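Local coordinates for protein formate dehydrogenase (Staphylococcus aureus, PDB 6TTB) that probably catalyses the oxidation of formate to carbon dioxide, passing a hydride to a bound NAD cofactor, at residues Gly58-Leu63 with His68-Leu73; Ala148-Met153 with His324-Thr329; Gln201-Arg206 with Thr244-Leu249. All coordinates share one frame; numbering follows the deposited sequence.

Contact 1 of 3, residues Gly58-Leu63 with His68-Leu73; sequences GLKTFL and HEFIIL
Leu59, Lys60 and Leu63 on one side of helix 59-64 receive the ring of Phe70 from strand 69-73, within the beta-alpha-beta unit formed by strand 34-38, this helix and this strand. The helix runs back almost antiparallel to strand 69-73, at 166° with the axes of the two short segments 8.2 Å apart, as expected of a crossover helix lying on its parallel sheet. The apolar contacts centre on Phe70. Leu59 CB stands over one face of the ring in a CH-pi contact, 4.3 Å from the centroid and offset toward the rim. The side chain of Leu63 crosses that of Phe70 at about a right angle, its CD1 meeting Phe70 CD1 at 3.5 Å. With CG of Phe70 anti to the backbone N (chi1 179°), the ring turns one side to the helix, and its CD2 comes to 3.4 Å from Lys60 CA. Behind the contact, Leu59 also touches Val340 and Leu344 of helix 330-348, the His68 ring stacks on Phe348 of the same helix, and Leu63 and Phe70 rest on Ile35 and Ala37 of strand 34-38. Polar contacts are sparse. The bent chain of Lys60 carries its NZ to the carbonyl oxygen of Lys54. Across the short turn from helix to strand, the backbone forms one weak but fairly straight hydrogen bond, from His68 N to Leu63 O at 3.4 Å.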
loop_
_atom_site.group_PDB
_atom_site.type_symbol
_atom_site.label_atom_id
_atom_site.label_comp_id
_atom_site.label_asym_id
_atom_site.label_seq_id
_atom_site.Cartn_x
_atom_site.Cartn_y
_atom_site.Cartn_z
ATOM N N GLY A 58 5.415 -29.475 9.264
ATOM C CA GLY A 58 4.734 -30.755 9.384
ATOM C C GLY A 58 5.625 -31.958 9.048
ATOM O O GLY A 58 5.166 -33.079 9.133
ATOM N N LEU A 59 6.930 -31.737 8.831
ATOM C CA LEU A 59 7.770 -32.789 8.264
ATOM C C LEU A 59 8.231 -33.807 9.326
ATOM O O LEU A 59 8.548 -34.948 9.000
ATOM C CB LEU A 59 8.963 -32.183 7.495
ATOM C CG LEU A 59 8.624 -31.437 6.186
ATOM C CD1 LEU A 59 9.720 -30.487 5.790
ATOM C CD2 LEU A 59 8.318 -32.384 5.053
ATOM N N LYS A 60 8.274 -33.405 10.588
ATOM C CA LYS A 60 8.862 -34.246 11.621
ATOM C C LYS A 60 8.147 -35.562 11.656
ATOM O O LYS A 60 8.771 -36.578 11.469
ATOM C CB LYS A 60 8.626 -33.623 12.985
ATOM C CG LYS A 60 9.383 -34.204 14.181
ATOM C CD LYS A 60 9.382 -33.025 15.146
ATOM C CE LYS A 60 8.960 -31.728 14.395
ATOM N NZ LYS A 60 9.370 -30.471 15.085
ATOM N N THR A 61 6.844 -35.529 11.965
ATOM C CA THR A 61 5.972 -36.683 11.893
ATOM C C THR A 61 5.899 -37.223 10.470
ATOM O O THR A 61 6.111 -38.406 10.255
ATOM C CB THR A 61 4.575 -36.377 12.452
ATOM O OG1 THR A 61 4.636 -35.066 12.990
ATOM C CG2 THR A 61 4.146 -37.301 13.583
ATOM N N PHE A 62 5.657 -36.360 9.484
ATOM C CA PHE A 62 5.507 -36.837 8.118
ATOM C C PHE A 62 6.712 -37.667 7.725
ATOM O O PHE A 62 6.571 -38.667 7.046
ATOM C CB PHE A 62 5.386 -35.684 7.142
ATOM C CG PHE A 62 5.380 -36.130 5.706
ATOM C CD1 PHE A 62 6.561 -36.367 5.033
ATOM C CD2 PHE A 62 4.195 -36.338 5.039
ATOM C CE1 PHE A 62 6.563 -36.814 3.716
ATOM C CE2 PHE A 62 4.198 -36.750 3.723
ATOM C CZ PHE A 62 5.385 -37.012 3.068
ATOM N N LEU A 63 7.906 -37.215 8.121
ATOM C CA LEU A 63 9.149 -37.908 7.774
ATOM C C LEU A 63 9.408 -39.063 8.731
ATOM O O LEU A 63 9.650 -40.168 8.297
ATOM C CB LEU A 63 10.320 -36.918 7.798
ATOM C CG LEU A 63 10.415 -36.016 6.570
ATOM C CD1 LEU A 63 11.616 -35.097 6.650
ATOM C CD2 LEU A 63 10.446 -36.842 5.313
ATOM N N HIS A 68 12.382 -42.138 8.066
ATOM C CA HIS A 68 13.480 -41.306 7.604
ATOM C C HIS A 68 14.038 -40.518 8.773
ATOM O O HIS A 68 13.385 -40.408 9.806
ATOM C CB HIS A 68 13.016 -40.405 6.474
ATOM C CG HIS A 68 12.544 -41.143 5.272
ATOM N ND1 HIS A 68 13.376 -42.006 4.542
ATOM C CD2 HIS A 68 11.354 -41.121 4.617
ATOM C CE1 HIS A 68 12.676 -42.536 3.536
ATOM N NE2 HIS A 68 11.452 -41.968 3.534
ATOM N N GLU A 69 15.261 -40.002 8.621
ATOM C CA GLU A 69 15.816 -39.160 9.666
ATOM C C GLU A 69 15.500 -37.728 9.291
ATOM O O GLU A 69 15.662 -37.354 8.149
ATOM C CB GLU A 69 17.332 -39.375 9.834
ATOM C CG GLU A 69 17.876 -38.830 11.160
ATOM C CD GLU A 69 19.395 -38.635 11.312
ATOM O OE1 GLU A 69 20.200 -39.546 10.940
ATOM O OE2 GLU A 69 19.784 -37.609 11.871
ATOM N N PHE A 70 15.073 -36.930 10.275
ATOM C CA PHE A 70 14.764 -35.521 10.028
ATOM C C PHE A 70 15.560 -34.617 10.960
ATOM O O PHE A 70 15.385 -34.640 12.160
ATOM C CB PHE A 70 13.255 -35.263 10.135
ATOM C CG PHE A 70 12.883 -33.838 9.917
ATOM C CD1 PHE A 70 13.480 -33.106 8.906
ATOM C CD2 PHE A 70 11.982 -33.200 10.763
ATOM C CE1 PHE A 70 13.169 -31.764 8.722
ATOM C CE2 PHE A 70 11.657 -31.862 10.585
ATOM C CZ PHE A 70 12.280 -31.136 9.578
ATOM N N ILE A 71 16.345 -33.739 10.369
ATOM C CA ILE A 71 17.179 -32.851 11.150
ATOM C C ILE A 71 16.804 -31.404 10.839
ATOM O O ILE A 71 17.053 -30.907 9.725
ATOM C CB ILE A 71 18.625 -33.102 10.806
ATOM C CG1 ILE A 71 19.124 -34.400 11.437
ATOM C CG2 ILE A 71 19.473 -31.891 11.176
ATOM C CD1 ILE A 71 20.115 -34.162 12.568
ATOM N N ILE A 72 16.213 -30.718 11.818
ATOM C CA ILE A 72 16.059 -29.297 11.640
ATOM C C ILE A 72 17.281 -28.607 12.221
ATOM O O ILE A 72 17.738 -28.989 13.278
ATOM C CB ILE A 72 14.719 -28.763 12.171
ATOM C CG1 ILE A 72 14.890 -27.420 12.879
ATOM C CG2 ILE A 72 14.007 -29.798 13.017
ATOM N N LEU A 73 17.908 -27.761 11.392
ATOM C CA LEU A 73 19.015 -26.916 11.784
ATOM C C LEU A 73 18.415 -25.592 12.222
ATOM O O LEU A 73 17.769 -24.869 11.430
ATOM C CB LEU A 73 19.983 -26.722 10.602
ATOM C CG LEU A 73 20.369 -27.990 9.836
ATOM C CD1 LEU A 73 21.210 -27.684 8.600
ATOM C CD2 LEU A 73 21.102 -28.956 10.748
#

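Contact 2 of 3, residues Ala148-Met153 with His324-Thr329. With NAD (nicotinamide-adenine-dinucleotide), chain C.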
loop_
_atom_site.group_PDB
_atom_site.type_symbol
_atom_site.label_atom_id
_atom_site.label_comp_id
_atom_site.label_asym_id
_atom_site.label_seq_id
_atom_site.Cartn_x
_atom_site.Cartn_y
_atom_site.Cartn_z
ATOM N N ALA A 148 1.322 -11.027 -5.733
ATOM C CA ALA A 148 0.653 -9.982 -6.488
ATOM C C ALA A 148 0.095 -8.966 -5.538
ATOM O O ALA A 148 0.299 -7.744 -5.736
ATOM C CB ALA A 148 -0.432 -10.537 -7.318
ATOM N N GLU A 149 -0.618 -9.470 -4.497
ATOM C CA GLU A 149 -1.198 -8.586 -3.491
ATOM C C GLU A 149 -0.081 -7.685 -2.951
ATOM O O GLU A 149 -0.213 -6.461 -2.841
ATOM C CB GLU A 149 -1.790 -9.373 -2.335
ATOM C CG GLU A 149 -2.928 -10.285 -2.679
ATOM C CD GLU A 149 -3.557 -11.035 -1.481
ATOM O OE1 GLU A 149 -3.075 -10.857 -0.367
ATOM O OE2 GLU A 149 -4.593 -11.767 -1.672
ATOM N N HIS A 150 1.039 -8.286 -2.576
ATOM C CA HIS A 150 2.065 -7.460 -1.966
ATOM C C HIS A 150 2.477 -6.354 -2.934
ATOM O O HIS A 150 2.806 -5.250 -2.526
ATOM C CB HIS A 150 3.250 -8.296 -1.649
ATOM C CG HIS A 150 3.990 -7.782 -0.495
ATOM N ND1 HIS A 150 3.677 -8.163 0.819
ATOM C CD2 HIS A 150 5.045 -6.938 -0.421
ATOM C CE1 HIS A 150 4.541 -7.589 1.641
ATOM N NE2 HIS A 150 5.397 -6.839 0.897
ATOM N N ALA A 151 2.494 -6.662 -4.243
ATOM C CA ALA A 151 3.003 -5.637 -5.154
ATOM C C ALA A 151 2.017 -4.481 -5.311
ATOM O O ALA A 151 2.427 -3.336 -5.411
ATOM C CB ALA A 151 3.466 -6.204 -6.504
ATOM N N VAL A 152 0.716 -4.785 -5.409
ATOM C CA VAL A 152 -0.231 -3.704 -5.639
ATOM C C VAL A 152 -0.291 -2.873 -4.379
ATOM O O VAL A 152 -0.310 -1.635 -4.453
ATOM C CB VAL A 152 -1.609 -4.161 -6.183
ATOM C CG1 VAL A 152 -1.460 -4.994 -7.439
ATOM C CG2 VAL A 152 -2.308 -4.964 -5.217
ATOM N N MET A 153 -0.078 -3.534 -3.236
ATOM C CA MET A 153 -0.034 -2.807 -1.965
ATOM C C MET A 153 1.119 -1.810 -1.997
ATOM O O MET A 153 0.937 -0.603 -1.718
ATOM C CB MET A 153 0.181 -3.763 -0.820
ATOM C CG MET A 153 0.376 -3.123 0.488
ATOM S SD MET A 153 0.741 -4.407 1.728
ATOM C CE MET A 153 2.494 -4.701 1.419
ATOM N N HIS A 324 11.447 -10.388 3.759
ATOM C CA HIS A 324 11.015 -11.157 2.625
ATOM C C HIS A 324 10.031 -12.205 3.079
ATOM O O HIS A 324 10.370 -13.391 3.034
ATOM C CB HIS A 324 12.191 -11.904 1.941
ATOM C CG HIS A 324 11.698 -12.674 0.744
ATOM N ND1 HIS A 324 12.468 -13.611 0.044
ATOM C CD2 HIS A 324 10.513 -12.626 0.099
ATOM C CE1 HIS A 324 11.766 -14.057 -1.007
ATOM N NE2 HIS A 324 10.562 -13.503 -0.958
ATOM N N TYR A 325 8.787 -11.818 3.223
ATOM C CA TYR A 325 7.782 -12.798 3.599
ATOM C C TYR A 325 6.551 -12.818 2.673
ATOM O O TYR A 325 5.608 -13.550 2.941
ATOM C CB TYR A 325 7.296 -12.449 4.992
ATOM C CG TYR A 325 6.469 -11.203 5.016
ATOM C CD1 TYR A 325 7.045 -9.947 4.929
ATOM C CD2 TYR A 325 5.079 -11.284 5.091
ATOM C CE1 TYR A 325 6.252 -8.808 5.007
ATOM C CE2 TYR A 325 4.288 -10.160 5.141
ATOM C CZ TYR A 325 4.882 -8.930 5.143
ATOM O OH TYR A 325 4.060 -7.873 5.172
ATOM N N SER A 326 6.563 -12.006 1.602
ATOM C CA SER A 326 5.382 -11.760 0.798
ATOM C C SER A 326 4.888 -13.083 0.248
ATOM O O SER A 326 3.677 -13.341 0.269
ATOM C CB SER A 326 5.606 -10.700 -0.337
ATOM O OG SER A 326 6.153 -11.314 -1.511
ATOM N N GLY A 327 5.823 -13.953 -0.144
ATOM C CA GLY A 327 5.434 -15.304 -0.555
ATOM C C GLY A 327 5.407 -16.290 0.617
ATOM O O GLY A 327 5.418 -17.504 0.417
ATOM N N MET A 328 5.374 -15.754 1.839
ATOM C CA MET A 328 5.406 -16.560 3.050
ATOM C C MET A 328 4.235 -16.150 3.941
ATOM O O MET A 328 4.262 -16.438 5.138
ATOM C CB MET A 328 6.720 -16.334 3.843
ATOM C CG MET A 328 6.965 -17.370 4.873
ATOM S SD MET A 328 8.275 -16.960 6.078
ATOM C CE MET A 328 7.645 -15.401 6.742
ATOM N N THR A 329 3.214 -15.457 3.364
ATOM C CA THR A 329 1.947 -15.269 4.075
ATOM C C THR A 329 1.506 -16.597 4.681
ATOM O O THR A 329 1.903 -17.637 4.201
ATOM C CB THR A 329 0.797 -14.783 3.186
ATOM O OG1 THR A 329 0.618 -15.547 1.988
ATOM C CG2 THR A 329 0.848 -13.306 2.920
HETATM P PA NAD C . 6.534 -16.616 -14.447
HETATM O O1A NAD C . 7.478 -17.565 -15.104
HETATM O O2A NAD C . 5.032 -16.822 -14.496
HETATM O O5B NAD C . 6.903 -15.098 -14.844
HETATM C C5B NAD C . 8.155 -14.766 -15.480
HETATM C C4B NAD C . 7.851 -14.253 -16.865
HETATM O O4B NAD C . 8.829 -13.242 -17.172
HETATM C C3B NAD C . 7.912 -15.309 -17.995
HETATM O O3B NAD C . 6.657 -15.700 -18.552
HETATM C C2B NAD C . 8.833 -14.707 -19.063
HETATM O O2B NAD C . 8.241 -14.655 -20.344
HETATM C C1B NAD C . 9.216 -13.323 -18.519
HETATM N N9A NAD C . 10.647 -13.031 -18.657
HETATM C C8A NAD C . 11.653 -13.938 -18.966
HETATM N N7A NAD C . 12.816 -13.373 -19.190
HETATM C C5A NAD C . 12.559 -12.004 -19.124
HETATM C C6A NAD C . 13.370 -10.850 -19.331
HETATM N N6A NAD C . 14.629 -10.879 -19.730
HETATM N N1A NAD C . 12.759 -9.640 -19.262
HETATM C C2A NAD C . 11.464 -9.596 -18.907
HETATM N N3A NAD C . 10.621 -10.600 -18.649
HETATM C C4A NAD C . 11.222 -11.787 -18.782
HETATM O O3 NAD C . 6.933 -16.544 -12.943
HETATM P PN NAD C . 6.027 -15.886 -11.855
HETATM O O1N NAD C . 5.314 -17.020 -11.166
HETATM O O2N NAD C . 5.216 -14.786 -12.476
HETATM O O5D NAD C . 7.164 -15.258 -10.886
HETATM C C5D NAD C . 7.576 -13.870 -11.079
HETATM C C4D NAD C . 8.824 -13.673 -10.291
HETATM O O4D NAD C . 8.445 -13.383 -8.923
HETATM C C3D NAD C . 9.721 -14.933 -10.271
HETATM O O3D NAD C . 10.934 -14.755 -10.986
HETATM C C2D NAD C . 9.911 -15.251 -8.785
HETATM O O2D NAD C . 11.253 -15.441 -8.358
HETATM C C1D NAD C . 9.302 -14.076 -8.042
HETATM N N1N NAD C . 8.530 -14.579 -6.896
HETATM C C2N NAD C . 8.820 -14.090 -5.585
HETATM C C3N NAD C . 8.090 -14.555 -4.468
HETATM C C7N NAD C . 8.185 -13.831 -3.124
HETATM O O7N NAD C . 7.952 -14.463 -2.095
HETATM N N7N NAD C . 8.493 -12.519 -3.105
HETATM C C4N NAD C . 7.228 -15.698 -4.660
HETATM C C5N NAD C . 6.981 -16.189 -5.960
HETATM C C6N NAD C . 7.665 -15.634 -7.059
#
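His150, on helix 144-160, meets Tyr325 and Ser326 of the buried segment 324-329, in the loop after strand 319-321, which lines the nicotinamide end of the NAD pocket. His324 faces the cofactor: its NE2 donates to the carboxamide oxygen, NAD O7N, at 3.0 Å, while its ND1 is hydrogen-bonded to Gln305. Tyr325 brings the far end of its side chain to the helix. The His150 imidazole presents its edge to the phenol face in an offset edge-to-face pair, planes at 88° and centroids 5.4 Å apart, with His150 CE1 3.6 Å from Tyr325 OH. Ser326 follows with CB over one face of the same imidazole, 3.5 Å from its centroid. Met153 CE covers the opposite face, so the His150 ring is sandwiched, and its rotation is further fixed by a bond from ND1 to Arg160 of the second subunit. This loop leads from strand 319-321, at the margin of the Rossmann-type NAD-binding sheet, into helix 330-348, which packs against the other domain. With its OG between the backbone N and the carbonyl carbon (chi1 85°), Ser326 places that hydroxyl 3.1 Å from the carboxamide nitrogen, NAD N7N. Gly327 brings its N to 2.9 Å from NAD O7N. Thr329 closes the segment as N-cap of helix 330-348, its OG1 weakly bonded to Ala332 N and also bonded to Ser146 OG.

Contact 3 of 3, residues Gln201-Arg206 with Thr244-Leu249. With NAD (nicotinamide-adenine-dinucleotide), chain C.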
loop_
_atom_site.group_PDB
_atom_site.type_symbol
_atom_site.label_atom_id
_atom_site.label_comp_id
_atom_site.label_asym_id
_atom_site.label_seq_id
_atom_site.Cartn_x
_atom_site.Cartn_y
_atom_site.Cartn_z
ATOM N N GLN A 201 0.408 -11.188 -14.490
ATOM C CA GLN A 201 -0.981 -11.236 -14.928
ATOM C C GLN A 201 -1.954 -11.097 -13.741
ATOM O O GLN A 201 -2.999 -10.432 -13.849
ATOM C CB GLN A 201 -1.170 -12.487 -15.720
ATOM C CG GLN A 201 -0.889 -12.243 -17.200
ATOM C CD GLN A 201 -0.849 -13.537 -17.975
ATOM O OE1 GLN A 201 -1.728 -14.392 -17.812
ATOM N NE2 GLN A 201 0.269 -13.783 -18.646
ATOM N N LEU A 202 -1.579 -11.692 -12.606
ATOM C CA LEU A 202 -2.387 -11.591 -11.414
ATOM C C LEU A 202 -2.411 -10.125 -10.990
ATOM O O LEU A 202 -3.413 -9.608 -10.475
ATOM C CB LEU A 202 -1.799 -12.475 -10.313
ATOM C CG LEU A 202 -2.061 -13.973 -10.472
ATOM C CD1 LEU A 202 -1.082 -14.816 -9.595
ATOM C CD2 LEU A 202 -3.463 -14.275 -10.119
ATOM N N VAL A 203 -1.333 -9.421 -11.300
ATOM C CA VAL A 203 -1.202 -8.072 -10.826
ATOM C C VAL A 203 -2.036 -7.210 -11.730
ATOM O O VAL A 203 -2.638 -6.247 -11.280
ATOM C CB VAL A 203 0.251 -7.660 -10.858
ATOM C CG1 VAL A 203 0.397 -6.178 -10.935
ATOM C CG2 VAL A 203 0.990 -8.238 -9.675
ATOM N N ALA A 204 -2.105 -7.585 -13.012
ATOM C CA ALA A 204 -2.890 -6.768 -13.939
ATOM C C ALA A 204 -4.350 -6.826 -13.536
ATOM O O ALA A 204 -5.003 -5.798 -13.460
ATOM C CB ALA A 204 -2.668 -7.147 -15.373
ATOM N N GLU A 205 -4.808 -8.025 -13.198
ATOM C CA GLU A 205 -6.208 -8.242 -12.916
ATOM C C GLU A 205 -6.595 -7.344 -11.763
ATOM O O GLU A 205 -7.618 -6.655 -11.816
ATOM C CB GLU A 205 -6.459 -9.699 -12.530
ATOM C CG GLU A 205 -7.074 -10.500 -13.663
ATOM C CD GLU A 205 -6.629 -11.951 -13.637
ATOM O OE1 GLU A 205 -6.681 -12.561 -12.517
ATOM O OE2 GLU A 205 -6.196 -12.481 -14.719
ATOM N N ARG A 206 -5.755 -7.344 -10.728
ATOM C CA ARG A 206 -6.075 -6.573 -9.547
ATOM C C ARG A 206 -5.825 -5.102 -9.825
ATOM O O ARG A 206 -6.477 -4.290 -9.237
ATOM C CB ARG A 206 -5.303 -7.020 -8.317
ATOM C CG ARG A 206 -5.451 -8.498 -8.025
ATOM C CD ARG A 206 -4.402 -8.849 -6.981
ATOM N NE ARG A 206 -4.779 -10.144 -6.432
ATOM C CZ ARG A 206 -5.247 -11.152 -7.183
ATOM N NH1 ARG A 206 -5.259 -11.012 -8.495
ATOM N NH2 ARG A 206 -5.684 -12.272 -6.623
ATOM N N THR A 244 6.498 -2.395 -11.866
ATOM C CA THR A 244 6.601 -3.505 -10.954
ATOM C C THR A 244 7.209 -4.660 -11.716
ATOM O O THR A 244 6.853 -4.886 -12.886
ATOM C CB THR A 244 5.238 -3.792 -10.278
ATOM O OG1 THR A 244 5.322 -4.888 -9.381
ATOM C CG2 THR A 244 4.104 -4.093 -11.218
ATOM N N ILE A 245 8.079 -5.407 -11.027
ATOM C CA ILE A 245 8.930 -6.441 -11.621
ATOM C C ILE A 245 8.359 -7.798 -11.293
ATOM O O ILE A 245 8.166 -8.127 -10.112
ATOM C CB ILE A 245 10.330 -6.345 -11.014
ATOM C CG1 ILE A 245 10.851 -4.904 -11.018
ATOM C CG2 ILE A 245 11.267 -7.355 -11.611
ATOM C CD1 ILE A 245 11.747 -4.504 -12.123
ATOM N N HIS A 246 8.158 -8.603 -12.314
ATOM C CA HIS A 246 7.670 -9.968 -12.113
ATOM C C HIS A 246 8.419 -10.905 -13.018
ATOM O O HIS A 246 7.816 -11.781 -13.625
ATOM C CB HIS A 246 6.111 -10.069 -12.247
ATOM C CG HIS A 246 5.444 -9.137 -11.290
ATOM N ND1 HIS A 246 5.452 -9.382 -9.930
ATOM C CD2 HIS A 246 5.057 -7.826 -11.444
ATOM C CE1 HIS A 246 4.904 -8.359 -9.315
ATOM N NE2 HIS A 246 4.666 -7.377 -10.234
ATOM N N ALA A 247 9.725 -10.655 -13.137
ATOM C CA ALA A 247 10.601 -11.398 -14.025
ATOM C C ALA A 247 11.513 -12.294 -13.183
ATOM O O ALA A 247 11.857 -11.949 -12.046
ATOM C CB ALA A 247 11.409 -10.416 -14.843
ATOM N N PRO A 248 11.955 -13.470 -13.703
ATOM C CA PRO A 248 12.838 -14.364 -12.932
ATOM C C PRO A 248 14.230 -13.748 -12.910
ATOM O O PRO A 248 14.456 -12.715 -13.527
ATOM C CB PRO A 248 12.781 -15.715 -13.688
ATOM C CG PRO A 248 11.582 -15.573 -14.611
ATOM C CD PRO A 248 11.533 -14.080 -14.968
ATOM N N LEU A 249 15.122 -14.307 -12.109
ATOM C CA LEU A 249 16.504 -13.858 -12.156
ATOM C C LEU A 249 17.258 -14.767 -13.112
ATOM O O LEU A 249 17.641 -15.880 -12.711
ATOM C CB LEU A 249 17.085 -13.990 -10.760
ATOM C CG LEU A 249 18.559 -13.622 -10.632
ATOM C CD1 LEU A 249 18.864 -12.165 -11.106
ATOM C CD2 LEU A 249 19.017 -13.851 -9.200
HETATM P PA NAD C . 6.534 -16.616 -14.447
HETATM O O1A NAD C . 7.478 -17.565 -15.104
HETATM O O2A NAD C . 5.032 -16.822 -14.496
HETATM O O5B NAD C . 6.903 -15.098 -14.844
HETATM C C5B NAD C . 8.155 -14.766 -15.480
HETATM C C4B NAD C . 7.851 -14.253 -16.865
HETATM O O4B NAD C . 8.829 -13.242 -17.172
HETATM C C3B NAD C . 7.912 -15.309 -17.995
HETATM O O3B NAD C . 6.657 -15.700 -18.552
HETATM C C2B NAD C . 8.833 -14.707 -19.063
HETATM O O2B NAD C . 8.241 -14.655 -20.344
HETATM C C1B NAD C . 9.216 -13.323 -18.519
HETATM N N9A NAD C . 10.647 -13.031 -18.657
HETATM C C8A NAD C . 11.653 -13.938 -18.966
HETATM N N7A NAD C . 12.816 -13.373 -19.190
HETATM C C5A NAD C . 12.559 -12.004 -19.124
HETATM C C6A NAD C . 13.370 -10.850 -19.331
HETATM N N6A NAD C . 14.629 -10.879 -19.730
HETATM N N1A NAD C . 12.759 -9.640 -19.262
HETATM C C2A NAD C . 11.464 -9.596 -18.907
HETATM N N3A NAD C . 10.621 -10.600 -18.649
HETATM C C4A NAD C . 11.222 -11.787 -18.782
HETATM O O3 NAD C . 6.933 -16.544 -12.943
HETATM P PN NAD C . 6.027 -15.886 -11.855
HETATM O O1N NAD C . 5.314 -17.020 -11.166
HETATM O O2N NAD C . 5.216 -14.786 -12.476
HETATM O O5D NAD C . 7.164 -15.258 -10.886
HETATM C C5D NAD C . 7.576 -13.870 -11.079
HETATM C C4D NAD C . 8.824 -13.673 -10.291
HETATM O O4D NAD C . 8.445 -13.383 -8.923
HETATM C C3D NAD C . 9.721 -14.933 -10.271
HETATM O O3D NAD C . 10.934 -14.755 -10.986
HETATM C C2D NAD C . 9.911 -15.251 -8.785
HETATM O O2D NAD C . 11.253 -15.441 -8.358
HETATM C C1D NAD C . 9.302 -14.076 -8.042
HETATM N N1N NAD C . 8.530 -14.579 -6.896
HETATM C C2N NAD C . 8.820 -14.090 -5.585
HETATM C C3N NAD C . 8.090 -14.555 -4.468
HETATM C C7N NAD C . 8.185 -13.831 -3.124
HETATM O O7N NAD C . 7.952 -14.463 -2.095
HETATM N N7N NAD C . 8.493 -12.519 -3.105
HETATM C C4N NAD C . 7.228 -15.698 -4.660
HETATM C C5N NAD C . 6.981 -16.189 -5.960
HETATM C C6N NAD C . 7.665 -15.634 -7.059
#
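The imidazole of His246 takes the CG2 methyl of Val203 obliquely, in an off-centre CH-pi contact 4.2 Å from the ring centroid, and has the CG2 methyl of Thr244 at its edge, in plane. The two segments belong to the Rossmann-type NAD-binding domain: 201-206 lies on helix 198-207, which begins within the probable GxGxxG dinucleotide-binding motif, and 244-249 runs from the end of strand 242-245, inside the parallel sheet, into the cofactor pocket. Val203 spans the gap with both branches. Its CG1, anti to the backbone N (chi1 156°), packs 4.3 Å from Thr244 CG2, and CG2, beside the N, comes within 3.8 Å of His246 NE2. That nitrogen also shares a hydrogen bond of 2.7 Å with Thr244 OG1, which ties the imidazole back to its own strand and satisfies a buried polar atom. Helix 144-160 covers the same core, Ala148 resting against Val203 and Ala151 against both Thr244 and His246.

Past His246 the chain follows NAD. The carbonyl oxygen of His246 lies 3.3 Å from NAD C5D, on the nicotinamide ribose side, and Ala247 CB approaches the adenine at N3A. Pro248 sets its ring carbons by the adenosine ribose, CD being 3.5 Å from C5B. From the helix start, Arg198 N and Ile199 N give NAD backbone hydrogen bonds. Away from the cofactor, Arg206 folds back along its own helix, packing beside Pro209 of the second subunit. Leu202 O is thereby gripped twice, from opposite faces of its carbonyl plane: by Arg206 N in the helical bond, and by Arg206 NH1 at 3.0 Å, tilted 30° from that plane.

Overall arrangement
Contact 1 closes first along the chain and lies apart, its centre 28 Å from that of contact 2 and 34 Å from that of contact 3. It belongs to the five-stranded parallel sheet of one domain, whereas contact 3 is built on the seven-stranded NAD-binding sheet of the other. Contact 3 is nested inside the chain loop closed by contact 2. Their centres are 11 Å apart, and they touch through helix 144-160, which packs on helix 198-207 and on the end of strand 242-245. Both reach NAD and the second subunit. Helix 330-348, beginning where contact 2 ends, runs to the helix of contact 1 and so connects the NAD-binding domain to the domain of contact 1.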